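Local coordinates for protein amine oxidase (Emericella nidulans, PDB 3PGB) that probably oxidises primary amines with the help of a copper ion and a topaquinone cofactor formed within its own chain, at residues Y424-T430 and D443-E449; F413-K417 and E769-G775. One frame throughout, in Å; residues are numbered along the deposited sequence.

Interaction 1 (Y424-T430 and D443-E449); sequences YASYLNT and DSLCLFE. With NAG (2-acetamido-2-deoxy-beta-D-glucopyranose), chain H.
In the copper amine oxidase enzyme domain, away from the copper and topaquinone sites, strands 426-434 and 437-451 form a beta hairpin. Ser-426 and Leu-447 make an antiparallel hydrogen-bonded pair: Leu-447 N reaches Ser-426 O at 2.8 Å, and Ser-426 N returns the bond to Leu-447 O. The N-to-C directions of 426-430 and 446-449 lie 158° apart, close to antiparallel. A classic beta bulge interrupts the ladder where Ser-444 and Leu-445 both face Leu-428. Leu-428 O takes Leu-445 N at 3.2 Å from above its carbonyl plane, and more weakly Ser-444 N. Beyond the bulge, a chi1 of 55° sets Thr-430 OG1 between the backbone N and the carbonyl carbon, where it donates to Ser-444 OG at 2.7 Å. This leaves Thr-430 CG2 3.6 Å from Leu-445 CG, the two side chains crossing at about a right angle. Asn-429 ND2 carries the N-linked sugar, bonded to NAG C1, and OD1 accepts Asp-443 N at 3.0 Å (163° at H), which would restrict how the glycosylated amide can turn. At the other end, Tyr-424 OH donates to Glu-449 O at 2.6 Å, with that oxygen in the ring plane. Tyr-427 CE2 lies 3.6 Å from Cys-446 CB, and Cys-446 is disulfide-linked to Cys-421. The other face, with Leu-428 and Leu-445, packs on Ile-356 of strand 352-359, while strand 464-479 pairs along the far edge of 437-451.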
loop_
_atom_site.group_PDB
_atom_site.type_symbol
_atom_site.label_atom_id
_atom_site.label_comp_id
_atom_site.label_asym_id
_atom_site.label_seq_id
_atom_site.Cartn_x
_atom_site.Cartn_y
_atom_site.Cartn_z
ATOM N N TYR A 424 13.282 8.792 -18.911
ATOM C CA TYR A 424 12.487 9.155 -20.093
ATOM C C TYR A 424 11.277 10.048 -19.777
ATOM O O TYR A 424 10.536 10.432 -20.688
ATOM C CB TYR A 424 12.002 7.896 -20.817
ATOM C CG TYR A 424 11.146 7.001 -19.952
ATOM C CD1 TYR A 424 9.772 7.187 -19.868
ATOM C CD2 TYR A 424 11.717 5.977 -19.199
ATOM C CE1 TYR A 424 8.991 6.371 -19.067
ATOM C CE2 TYR A 424 10.942 5.157 -18.390
ATOM C CZ TYR A 424 9.585 5.360 -18.329
ATOM O OH TYR A 424 8.810 4.555 -17.537
ATOM N N ALA A 425 11.063 10.361 -18.500
ATOM C CA ALA A 425 9.974 11.240 -18.089
ATOM C C ALA A 425 10.089 12.609 -18.760
ATOM O O ALA A 425 11.192 13.098 -18.993
ATOM C CB ALA A 425 9.977 11.406 -16.577
ATOM N N SER A 426 8.951 13.216 -19.089
ATOM C CA SER A 426 8.951 14.616 -19.498
ATOM C C SER A 426 8.880 15.458 -18.227
ATOM O O SER A 426 8.281 15.051 -17.237
ATOM C CB SER A 426 7.814 14.936 -20.477
ATOM O OG SER A 426 6.547 14.885 -19.860
ATOM N N TYR A 427 9.534 16.612 -18.260
ATOM C CA TYR A 427 9.724 17.437 -17.079
ATOM C C TYR A 427 9.215 18.837 -17.353
ATOM O O TYR A 427 9.674 19.485 -18.293
ATOM C CB TYR A 427 11.208 17.511 -16.716
ATOM C CG TYR A 427 11.781 16.225 -16.167
ATOM C CD1 TYR A 427 12.303 15.256 -17.011
ATOM C CD2 TYR A 427 11.807 15.982 -14.794
ATOM C CE1 TYR A 427 12.832 14.069 -16.506
ATOM C CE2 TYR A 427 12.334 14.797 -14.278
ATOM C CZ TYR A 427 12.845 13.842 -15.137
ATOM O OH TYR A 427 13.373 12.658 -14.635
ATOM N N LEU A 428 8.269 19.300 -16.538
ATOM C CA LEU A 428 7.772 20.669 -16.631
ATOM C C LEU A 428 8.468 21.556 -15.605
ATOM O O LEU A 428 9.096 21.066 -14.665
ATOM C CB LEU A 428 6.262 20.711 -16.409
ATOM C CG LEU A 428 5.413 19.958 -17.428
ATOM C CD1 LEU A 428 3.963 19.878 -16.959
ATOM C CD2 LEU A 428 5.510 20.623 -18.801
ATOM N N ASN A 429 8.355 22.864 -15.810
ATOM C CA ASN A 429 8.835 23.849 -14.846
ATOM C C ASN A 429 7.739 24.224 -13.854
ATOM O O ASN A 429 6.549 23.986 -14.089
ATOM C CB ASN A 429 9.279 25.125 -15.564
ATOM C CG ASN A 429 10.602 24.977 -16.282
ATOM O OD1 ASN A 429 11.294 23.967 -16.149
ATOM N ND2 ASN A 429 10.963 26.009 -17.056
ATOM N N THR A 430 8.164 24.797 -12.734
ATOM C CA THR A 430 7.277 25.521 -11.837
ATOM C C THR A 430 8.029 26.758 -11.374
ATOM O O THR A 430 9.259 26.756 -11.320
ATOM C CB THR A 430 6.851 24.685 -10.606
ATOM O OG1 THR A 430 8.008 24.196 -9.909
ATOM C CG2 THR A 430 5.957 23.520 -11.015
ATOM N N ASP A 443 12.514 21.914 -14.403
ATOM C CA ASP A 443 12.286 20.476 -14.349
ATOM C C ASP A 443 12.044 20.019 -12.913
ATOM O O ASP A 443 12.777 19.186 -12.367
ATOM C CB ASP A 443 13.468 19.730 -14.968
ATOM C CG ASP A 443 13.704 20.104 -16.423
ATOM O OD1 ASP A 443 14.845 19.924 -16.899
ATOM O OD2 ASP A 443 12.760 20.570 -17.096
ATOM N N SER A 444 11.008 20.596 -12.312
ATOM C CA SER A 444 10.600 20.264 -10.951
ATOM C C SER A 444 9.330 19.402 -10.915
ATOM O O SER A 444 9.083 18.734 -9.923
ATOM C CB SER A 444 10.407 21.538 -10.133
ATOM O OG SER A 444 9.841 22.567 -10.919
ATOM N N LEU A 445 8.524 19.431 -11.973
ATOM C CA LEU A 445 7.457 18.441 -12.147
ATOM C C LEU A 445 7.962 17.371 -13.103
ATOM O O LEU A 445 8.763 17.662 -13.994
ATOM C CB LEU A 445 6.192 19.063 -12.735
ATOM C CG LEU A 445 5.389 20.037 -11.876
ATOM C CD1 LEU A 445 4.235 20.627 -12.684
ATOM C CD2 LEU A 445 4.870 19.365 -10.605
ATOM N N CYS A 446 7.502 16.139 -12.927
ATOM C CA CYS A 446 7.759 15.110 -13.923
ATOM C C CYS A 446 6.488 14.343 -14.269
ATOM O O CYS A 446 5.550 14.250 -13.466
ATOM C CB CYS A 446 8.892 14.176 -13.481
ATOM S SG CYS A 446 8.496 12.997 -12.199
ATOM N N LEU A 447 6.462 13.835 -15.494
ATOM C CA LEU A 447 5.331 13.100 -16.025
ATOM C C LEU A 447 5.900 11.849 -16.655
ATOM O O LEU A 447 6.879 11.930 -17.394
ATOM C CB LEU A 447 4.610 13.925 -17.096
ATOM C CG LEU A 447 3.881 15.201 -16.665
ATOM C CD1 LEU A 447 3.408 15.981 -17.878
ATOM C CD2 LEU A 447 2.705 14.860 -15.751
ATOM N N PHE A 448 5.303 10.696 -16.379
ATOM C CA PHE A 448 5.775 9.470 -16.996
ATOM C C PHE A 448 4.804 8.310 -16.894
ATOM O O PHE A 448 4.061 8.176 -15.920
ATOM C CB PHE A 448 7.119 9.045 -16.387
ATOM C CG PHE A 448 7.067 8.798 -14.908
ATOM C CD1 PHE A 448 7.212 9.844 -14.011
ATOM C CD2 PHE A 448 6.874 7.515 -14.412
ATOM C CE1 PHE A 448 7.169 9.618 -12.644
ATOM C CE2 PHE A 448 6.828 7.285 -13.047
ATOM C CZ PHE A 448 6.977 8.338 -12.163
ATOM N N GLU A 449 4.839 7.467 -17.920
ATOM C CA GLU A 449 4.244 6.142 -17.845
ATOM C C GLU A 449 5.187 5.194 -17.102
ATOM O O GLU A 449 6.405 5.386 -17.091
ATOM C CB GLU A 449 3.965 5.592 -19.238
ATOM C CG GLU A 449 2.734 6.155 -19.895
ATOM C CD GLU A 449 2.281 5.285 -21.045
ATOM O OE1 GLU A 449 3.145 4.910 -21.862
ATOM O OE2 GLU A 449 1.078 4.958 -21.125
HETATM C C1 NAG H . 12.181 26.135 -17.825
HETATM C C2 NAG H . 11.957 26.002 -19.327
HETATM C C3 NAG H . 13.227 26.312 -20.128
HETATM C C4 NAG H . 13.891 27.606 -19.663
HETATM C C5 NAG H . 14.029 27.590 -18.148
HETATM C C6 NAG H . 14.626 28.888 -17.613
HETATM C C7 NAG H . 10.584 24.440 -20.605
HETATM C C8 NAG H . 10.153 23.012 -20.807
HETATM N N2 NAG H . 11.463 24.668 -19.628
HETATM O O3 NAG H . 12.892 26.454 -21.488
HETATM O O4 NAG H . 15.157 27.764 -20.274
HETATM O O5 NAG H . 12.742 27.411 -17.590
HETATM O O6 NAG H . 13.715 29.942 -17.830
HETATM O O7 NAG H . 10.134 25.335 -21.319
#

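Interaction 2 (F413-K417 and E769-G775); sequences FELLK and ELWSYQG
The carboxylate of Glu-414 stacks on the ring of Tyr-773, their planes 21° apart and OE1 3.6 Å above the ring centre. At the subunit contact, this joins loop 413-417 of the enzyme domain to the C-terminal 769-775, whose type I beta turn, Leu-770 to Tyr-773, begins at the end of the short, weakly bonded helix 767-770. The two side chains run past each other in opposite directions, bringing Glu-414 CG to 3.4 Å from Tyr-773 CE2 and Tyr-773 OH to Glu-414 O, a hydrogen bond of 2.8 Å. With CG anti to the backbone N (chi1 176°), Glu-414 carries OE1 across the ring to Gly-775 N at 3.1 Å; Gln-774 N adds a weak bond. OE2 is linked through a water to Ser-772 O. Leu-416 crosses the tyrosine at about a right angle, and Tyr-741 of the second subunit packs edge-to-face with it. Further out, Lys-417 NZ has long salt bridges to Glu-414 OE2 and Glu-769 OE1, but its stronger partner is Asp-443. Tyr-773 N closes the turn onto Leu-770 O at 3.0 Å; one residue earlier, Glu-769 O accepts Ser-772 N and, in its carbonyl plane on a lone pair, Ser-772 OG at 2.6 Å.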
loop_
_atom_site.group_PDB
_atom_site.type_symbol
_atom_site.label_atom_id
_atom_site.label_comp_id
_atom_site.label_asym_id
_atom_site.label_seq_id
_atom_site.Cartn_x
_atom_site.Cartn_y
_atom_site.Cartn_z
ATOM N N PHE A 413 12.170 21.983 -5.645
ATOM C CA PHE A 413 13.411 22.096 -6.407
ATOM C C PHE A 413 13.458 21.171 -7.624
ATOM O O PHE A 413 12.637 20.273 -7.770
ATOM C CB PHE A 413 14.613 21.782 -5.515
ATOM C CG PHE A 413 14.786 22.728 -4.362
ATOM C CD1 PHE A 413 14.877 24.098 -4.574
ATOM C CD2 PHE A 413 14.883 22.247 -3.060
ATOM C CE1 PHE A 413 15.051 24.973 -3.505
ATOM C CE2 PHE A 413 15.059 23.114 -1.986
ATOM C CZ PHE A 413 15.143 24.474 -2.206
ATOM N N GLU A 414 14.434 21.405 -8.496
ATOM C CA GLU A 414 14.635 20.561 -9.674
ATOM C C GLU A 414 14.896 19.118 -9.234
ATOM O O GLU A 414 15.602 18.881 -8.259
ATOM C CB GLU A 414 15.802 21.099 -10.517
ATOM C CG GLU A 414 16.178 20.255 -11.744
ATOM C CD GLU A 414 17.190 20.946 -12.655
ATOM O OE1 GLU A 414 17.845 21.918 -12.210
ATOM O OE2 GLU A 414 17.343 20.506 -13.813
ATOM N N LEU A 415 14.308 18.169 -9.955
ATOM C CA LEU A 415 14.449 16.745 -9.651
ATOM C C LEU A 415 15.734 16.187 -10.257
ATOM O O LEU A 415 16.206 16.678 -11.284
ATOM C CB LEU A 415 13.245 15.979 -10.202
ATOM C CG LEU A 415 11.881 16.450 -9.694
ATOM C CD1 LEU A 415 10.760 15.646 -10.330
ATOM C CD2 LEU A 415 11.812 16.345 -8.176
ATOM N N LEU A 416 16.308 15.169 -9.622
ATOM C CA LEU A 416 17.430 14.454 -10.221
ATOM C C LEU A 416 16.861 13.456 -11.214
ATOM O O LEU A 416 16.157 12.519 -10.833
ATOM C CB LEU A 416 18.275 13.739 -9.168
ATOM C CG LEU A 416 19.015 14.622 -8.157
ATOM C CD1 LEU A 416 20.003 13.782 -7.365
ATOM C CD2 LEU A 416 19.746 15.783 -8.831
ATOM N N LYS A 417 17.162 13.668 -12.491
ATOM C CA LYS A 417 16.618 12.835 -13.559
ATOM C C LYS A 417 17.182 11.431 -13.468
ATOM O O LYS A 417 18.360 11.254 -13.195
ATOM C CB LYS A 417 16.921 13.447 -14.922
ATOM C CG LYS A 417 16.183 14.742 -15.160
ATOM C CD LYS A 417 16.770 15.555 -16.294
ATOM C CE LYS A 417 15.920 16.785 -16.554
ATOM N NZ LYS A 417 16.731 18.025 -16.539
ATOM N N GLU A 769 23.554 13.430 -17.340
ATOM C CA GLU A 769 22.565 14.522 -17.321
ATOM C C GLU A 769 22.589 15.324 -16.031
ATOM O O GLU A 769 22.208 16.490 -16.023
ATOM C CB GLU A 769 21.136 14.000 -17.559
ATOM C CG GLU A 769 20.611 14.226 -18.973
ATOM C CD GLU A 769 20.380 15.706 -19.287
ATOM O OE1 GLU A 769 19.402 16.290 -18.766
ATOM O OE2 GLU A 769 21.177 16.281 -20.065
ATOM N N LEU A 770 23.031 14.704 -14.941
ATOM C CA LEU A 770 23.132 15.399 -13.661
ATOM C C LEU A 770 24.046 16.623 -13.729
ATOM O O LEU A 770 23.813 17.597 -13.017
ATOM C CB LEU A 770 23.600 14.449 -12.551
ATOM C CG LEU A 770 22.521 13.598 -11.872
ATOM C CD1 LEU A 770 21.550 12.941 -12.862
ATOM C CD2 LEU A 770 23.195 12.553 -10.993
ATOM N N TRP A 771 25.071 16.583 -14.579
ATOM C CA TRP A 771 25.982 17.727 -14.738
ATOM C C TRP A 771 25.273 18.979 -15.248
ATOM O O TRP A 771 25.747 20.090 -15.021
ATOM C CB TRP A 771 27.158 17.383 -15.659
ATOM C CG TRP A 771 28.206 16.555 -14.994
ATOM C CD1 TRP A 771 28.357 15.203 -15.075
ATOM C CD2 TRP A 771 29.248 17.026 -14.132
ATOM N NE1 TRP A 771 29.431 14.800 -14.315
ATOM C CE2 TRP A 771 29.994 15.901 -13.725
ATOM C CE3 TRP A 771 29.624 18.291 -13.667
ATOM C CZ2 TRP A 771 31.097 16.002 -12.874
ATOM C CZ3 TRP A 771 30.719 18.392 -12.820
ATOM C CH2 TRP A 771 31.443 17.252 -12.432
ATOM N N SER A 772 24.140 18.798 -15.927
ATOM C CA SER A 772 23.340 19.925 -16.406
ATOM C C SER A 772 22.291 20.382 -15.383
ATOM O O SER A 772 21.348 21.088 -15.733
ATOM C CB SER A 772 22.670 19.572 -17.739
ATOM O OG SER A 772 21.719 18.537 -17.578
ATOM N N TYR A 773 22.455 19.977 -14.124
ATOM C CA TYR A 773 21.634 20.500 -13.037
ATOM C C TYR A 773 22.013 21.961 -12.824
ATOM O O TYR A 773 23.191 22.276 -12.624
ATOM C CB TYR A 773 21.856 19.695 -11.745
ATOM C CG TYR A 773 20.800 19.918 -10.678
ATOM C CD1 TYR A 773 20.941 20.919 -9.721
ATOM C CD2 TYR A 773 19.662 19.113 -10.621
ATOM C CE1 TYR A 773 19.974 21.115 -8.742
ATOM C CE2 TYR A 773 18.694 19.304 -9.647
ATOM C CZ TYR A 773 18.854 20.304 -8.715
ATOM O OH TYR A 773 17.886 20.489 -7.757
ATOM N N GLN A 774 21.023 22.848 -12.893
ATOM C CA GLN A 774 21.258 24.288 -12.717
ATOM C C GLN A 774 20.580 24.849 -11.470
ATOM O O GLN A 774 21.120 25.741 -10.807
ATOM C CB GLN A 774 20.831 25.072 -13.966
ATOM C CG GLN A 774 19.367 24.937 -14.366
ATOM C CD GLN A 774 19.108 25.467 -15.766
ATOM O OE1 GLN A 774 18.498 24.791 -16.592
ATOM N NE2 GLN A 774 19.587 26.676 -16.042
ATOM N N GLY A 775 19.402 24.328 -11.155
ATOM C CA GLY A 775 18.680 24.745 -9.963
ATOM C C GLY A 775 17.716 25.881 -10.247
ATOM O O GLY A 775 16.941 25.824 -11.208
HETATM O O HOH W 1 18.739 21.407 -15.970
#

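In the fold
The centres of interactions 1 and 2 lie 12 Å apart, on the same side of the chain's centre. In sequence, 413-417 comes first, then the hairpin of interaction 1, and finally 769-775, which closes a separation of some 350 residues. The loop of interaction 2 lies directly against the hairpin: Lys-417 NZ bridges to Asp-443 OD1 at 2.7 Å, and Leu-415 N probably bonds to Asp-443 O at 3.0 Å. Strand 776-781, just after 769-775, pairs antiparallel with 437-451, so the C-terminal region reaches the hairpin directly by strand pairing and indirectly by way of loop 413-417. Both contacts also touch the second subunit, placing this assembly of hairpin, loop and turn at the subunit interface.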